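Local coordinates for DNA repair protein RAD7 (Saccharomyces cerevisiae, PDB 5ZB2), which takes part in global genome nucleotide excision repair of damaged, nontranscribed DNA as a component of the global genome repair complex and a partner of Elc1, at residues 47-58 and 70-81. Residues are numbered along the deposited sequence; the frame is centred on the assembly and turned at random.
Sequences TANLNNLAKALS and LFLKTDLKRLTF
At the N-terminal end of the leucine-rich-repeat solenoid of Rad7, the edge strand 78-81 is closed off by helix 50-58, and Asn51 on that helix meets the strand backbone on the edge that no other strand of the chain pairs with. Its amide carbon stands beside the backbone N (chi1 -86°), which carries the carboxamide across to the strand: OD1 accepts from Thr80 N at 2.9 Å, while ND2 donates to Arg78 O at 3.0 Å, with an N-H...O angle of 160°. One side chain thus serves an N-H and a C=O two residues apart, as a further strand would, and the two bonds together fix the amide's rotation. With an alanine here, Thr80 N and Arg78 O would probably both lose their side-chain partner, and the helix its polar tie to the strand edge. A water within hydrogen-bonding distance of both Asn51 O and Thr80 O can bridge the two backbones, though other acceptors compete for its protons.

The helix runs almost parallel to the strand, 8° between their axes, and strand 104-108 pairs with the other edge of 78-81 through Leu79. Beneath the polar edge lies a leucine-rich core built round Phe71. Its ring receives Leu57 CD1 at the edge, 3.8 Å from CE1, and Leu50 O also lies in the ring plane, 3.3 Å from CE2. Phe81 CE1 sits over the centre of one face, while Ala54 CB packs against the rim of the Phe81 ring, 3.7 Å from CD1. Farther along, Leu50 CD1 meets Thr74 tip to tip and touches Leu76 CD2 at 3.9 Å; Thr74 OG1 accepts from Leu76 N, an ST turn. Leu53, whose CG rests obliquely 3.9 Å from Phe71 CZ, also touches Leu92 of the Elongin-C chain.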
# COMPACT_ATOMS: atom_id res chain seq x y z
N THR A 47 14.55 -17.03 -15.39
CA THR A 47 14.69 -15.58 -15.41
C THR A 47 14.94 -15.07 -16.82
O THR A 47 14.60 -13.93 -17.13
CB THR A 47 15.82 -15.15 -14.48
OG1 THR A 47 17.04 -15.76 -14.90
CG2 THR A 47 15.51 -15.57 -13.05
N ALA A 48 15.53 -15.90 -17.68
CA ALA A 48 15.83 -15.47 -19.04
C ALA A 48 14.57 -15.22 -19.86
O ALA A 48 14.64 -14.51 -20.87
CB ALA A 48 16.70 -16.52 -19.74
N ASN A 49 13.44 -15.77 -19.45
CA ASN A 49 12.18 -15.61 -20.16
C ASN A 49 11.21 -14.67 -19.47
O ASN A 49 10.10 -14.45 -19.98
CB ASN A 49 11.50 -16.98 -20.35
CG ASN A 49 12.09 -17.77 -21.50
OD1 ASN A 49 12.47 -17.20 -22.52
ND2 ASN A 49 12.17 -19.08 -21.34
N LEU A 50 11.58 -14.09 -18.32
CA LEU A 50 10.65 -13.22 -17.60
C LEU A 50 10.29 -11.99 -18.42
O LEU A 50 9.14 -11.56 -18.42
CB LEU A 50 11.25 -12.82 -16.25
CG LEU A 50 11.23 -13.87 -15.14
CD1 LEU A 50 11.86 -13.32 -13.87
CD2 LEU A 50 9.82 -14.37 -14.85
N ASN A 51 11.27 -11.42 -19.13
CA ASN A 51 10.97 -10.26 -19.96
C ASN A 51 10.08 -10.63 -21.14
O ASN A 51 9.20 -9.85 -21.53
CB ASN A 51 12.27 -9.62 -20.46
CG ASN A 51 12.84 -8.64 -19.47
OD1 ASN A 51 12.15 -7.73 -19.00
ND2 ASN A 51 14.12 -8.81 -19.14
N ASN A 52 10.28 -11.82 -21.71
CA ASN A 52 9.39 -12.29 -22.76
C ASN A 52 7.97 -12.46 -22.23
O ASN A 52 7.00 -12.12 -22.92
CB ASN A 52 9.90 -13.61 -23.34
CG ASN A 52 11.18 -13.43 -24.14
OD1 ASN A 52 12.18 -14.10 -23.89
ND2 ASN A 52 11.15 -12.53 -25.11
N LEU A 53 7.83 -12.97 -21.01
CA LEU A 53 6.51 -13.09 -20.40
C LEU A 53 5.88 -11.72 -20.21
O LEU A 53 4.71 -11.51 -20.55
CB LEU A 53 6.63 -13.83 -19.06
CG LEU A 53 5.35 -13.95 -18.22
CD1 LEU A 53 4.23 -14.64 -19.00
CD2 LEU A 53 5.65 -14.70 -16.94
N ALA A 54 6.65 -10.76 -19.69
CA ALA A 54 6.13 -9.41 -19.52
C ALA A 54 5.66 -8.83 -20.84
O ALA A 54 4.63 -8.15 -20.90
CB ALA A 54 7.21 -8.52 -18.89
N LYS A 55 6.41 -9.09 -21.92
CA LYS A 55 6.03 -8.57 -23.23
C LYS A 55 4.70 -9.16 -23.68
O LYS A 55 3.83 -8.44 -24.19
CB LYS A 55 7.13 -8.89 -24.25
CG LYS A 55 6.92 -8.23 -25.61
CD LYS A 55 7.77 -8.87 -26.70
CE LYS A 55 7.23 -10.24 -27.10
NZ LYS A 55 7.90 -10.79 -28.32
N ALA A 56 4.52 -10.47 -23.52
CA ALA A 56 3.27 -11.10 -23.91
C ALA A 56 2.09 -10.50 -23.14
O ALA A 56 1.06 -10.15 -23.72
CB ALA A 56 3.35 -12.61 -23.69
N LEU A 57 2.25 -10.36 -21.82
CA LEU A 57 1.19 -9.77 -21.01
C LEU A 57 0.92 -8.32 -21.43
O LEU A 57 -0.23 -7.91 -21.60
CB LEU A 57 1.56 -9.85 -19.53
CG LEU A 57 1.67 -11.27 -18.97
CD1 LEU A 57 2.23 -11.26 -17.56
CD2 LEU A 57 0.31 -11.97 -19.00
N SER A 58 1.99 -7.54 -21.63
CA SER A 58 1.82 -6.14 -22.02
C SER A 58 1.02 -6.02 -23.30
O SER A 58 0.05 -5.25 -23.37
CB SER A 58 3.19 -5.47 -22.17
OG SER A 58 3.86 -5.36 -20.92
N LEU A 70 3.74 -12.77 -10.80
CA LEU A 70 4.60 -13.69 -11.53
C LEU A 70 6.06 -13.23 -11.53
O LEU A 70 6.96 -14.06 -11.74
CB LEU A 70 4.11 -13.83 -12.97
CG LEU A 70 2.67 -14.33 -13.13
CD1 LEU A 70 2.11 -14.00 -14.51
CD2 LEU A 70 2.59 -15.82 -12.86
N PHE A 71 6.31 -11.95 -11.29
CA PHE A 71 7.64 -11.37 -11.43
C PHE A 71 8.29 -11.05 -10.09
O PHE A 71 9.33 -10.38 -10.06
CB PHE A 71 7.57 -10.10 -12.29
CG PHE A 71 6.93 -10.32 -13.63
CD1 PHE A 71 5.55 -10.24 -13.77
CD2 PHE A 71 7.70 -10.59 -14.74
CE1 PHE A 71 4.97 -10.43 -15.01
CE2 PHE A 71 7.12 -10.79 -15.97
CZ PHE A 71 5.75 -10.71 -16.11
N LEU A 72 7.71 -11.50 -8.98
CA LEU A 72 8.18 -11.11 -7.66
C LEU A 72 9.12 -12.16 -7.07
O LEU A 72 8.98 -13.36 -7.32
CB LEU A 72 7.00 -10.88 -6.71
CG LEU A 72 6.03 -9.76 -7.08
CD1 LEU A 72 4.92 -9.65 -6.03
CD2 LEU A 72 6.74 -8.42 -7.23
N LYS A 73 10.07 -11.68 -6.27
CA LYS A 73 11.05 -12.53 -5.59
C LYS A 73 11.82 -13.40 -6.59
O LYS A 73 11.86 -14.63 -6.48
CB LYS A 73 10.37 -13.39 -4.52
CG LYS A 73 9.88 -12.60 -3.30
CD LYS A 73 10.97 -11.75 -2.65
CE LYS A 73 12.21 -12.56 -2.30
NZ LYS A 73 13.30 -11.69 -1.75
N THR A 74 12.43 -12.74 -7.57
CA THR A 74 13.36 -13.37 -8.50
C THR A 74 14.71 -12.69 -8.38
O THR A 74 14.85 -11.64 -7.75
CB THR A 74 12.85 -13.28 -9.95
OG1 THR A 74 13.08 -11.96 -10.46
CG2 THR A 74 11.36 -13.60 -10.03
N ASP A 75 15.73 -13.31 -8.97
CA ASP A 75 17.06 -12.71 -9.04
C ASP A 75 17.28 -11.93 -10.33
O ASP A 75 18.43 -11.70 -10.71
CB ASP A 75 18.14 -13.79 -8.87
CG ASP A 75 18.06 -14.87 -9.93
OD1 ASP A 75 16.94 -15.18 -10.38
OD2 ASP A 75 19.12 -15.41 -10.31
N LEU A 76 16.21 -11.53 -11.00
CA LEU A 76 16.33 -10.78 -12.24
C LEU A 76 16.94 -9.41 -11.98
O LEU A 76 16.68 -8.78 -10.94
CB LEU A 76 14.95 -10.64 -12.89
CG LEU A 76 14.87 -10.01 -14.28
CD1 LEU A 76 15.65 -10.82 -15.30
CD2 LEU A 76 13.42 -9.86 -14.71
N LYS A 77 17.76 -8.94 -12.92
CA LYS A 77 18.45 -7.66 -12.79
C LYS A 77 17.91 -6.59 -13.72
O LYS A 77 17.86 -5.42 -13.33
CB LYS A 77 19.95 -7.85 -13.06
CG LYS A 77 20.65 -8.70 -12.01
CD LYS A 77 21.86 -9.43 -12.58
CE LYS A 77 22.95 -8.47 -13.02
NZ LYS A 77 23.57 -7.75 -11.87
N ARG A 78 17.49 -6.95 -14.92
CA ARG A 78 16.96 -6.01 -15.90
C ARG A 78 15.53 -6.40 -16.24
O ARG A 78 15.29 -7.49 -16.77
CB ARG A 78 17.83 -5.99 -17.16
CG ARG A 78 19.29 -5.66 -16.90
CD ARG A 78 20.12 -5.72 -18.17
NE ARG A 78 20.11 -7.04 -18.78
CZ ARG A 78 20.69 -7.35 -19.94
NH1 ARG A 78 21.33 -6.42 -20.63
NH2 ARG A 78 20.62 -8.59 -20.40
N LEU A 79 14.59 -5.52 -15.92
CA LEU A 79 13.17 -5.77 -16.15
C LEU A 79 12.59 -4.65 -17.00
O LEU A 79 12.85 -3.46 -16.74
CB LEU A 79 12.41 -5.87 -14.82
CG LEU A 79 10.89 -6.06 -14.93
CD1 LEU A 79 10.55 -7.36 -15.63
CD2 LEU A 79 10.25 -5.99 -13.55
N THR A 80 11.80 -5.02 -18.00
CA THR A 80 11.09 -4.09 -18.87
C THR A 80 9.61 -4.43 -18.86
O THR A 80 9.24 -5.59 -19.09
CB THR A 80 11.64 -4.14 -20.31
OG1 THR A 80 13.01 -3.71 -20.32
CG2 THR A 80 10.83 -3.24 -21.24
N PHE A 81 8.77 -3.43 -18.59
CA PHE A 81 7.32 -3.54 -18.69
C PHE A 81 6.86 -2.58 -19.78
O PHE A 81 7.00 -1.36 -19.64
CB PHE A 81 6.63 -3.19 -17.36
CG PHE A 81 6.67 -4.28 -16.32
CD1 PHE A 81 6.99 -5.59 -16.65
CD2 PHE A 81 6.35 -3.99 -15.00
CE1 PHE A 81 7.01 -6.58 -15.67
CE2 PHE A 81 6.37 -4.97 -14.03
CZ PHE A 81 6.70 -6.27 -14.37
O HOH W 1 17.94 -17.51 -12.10
O HOH W 2 9.68 -7.19 -21.42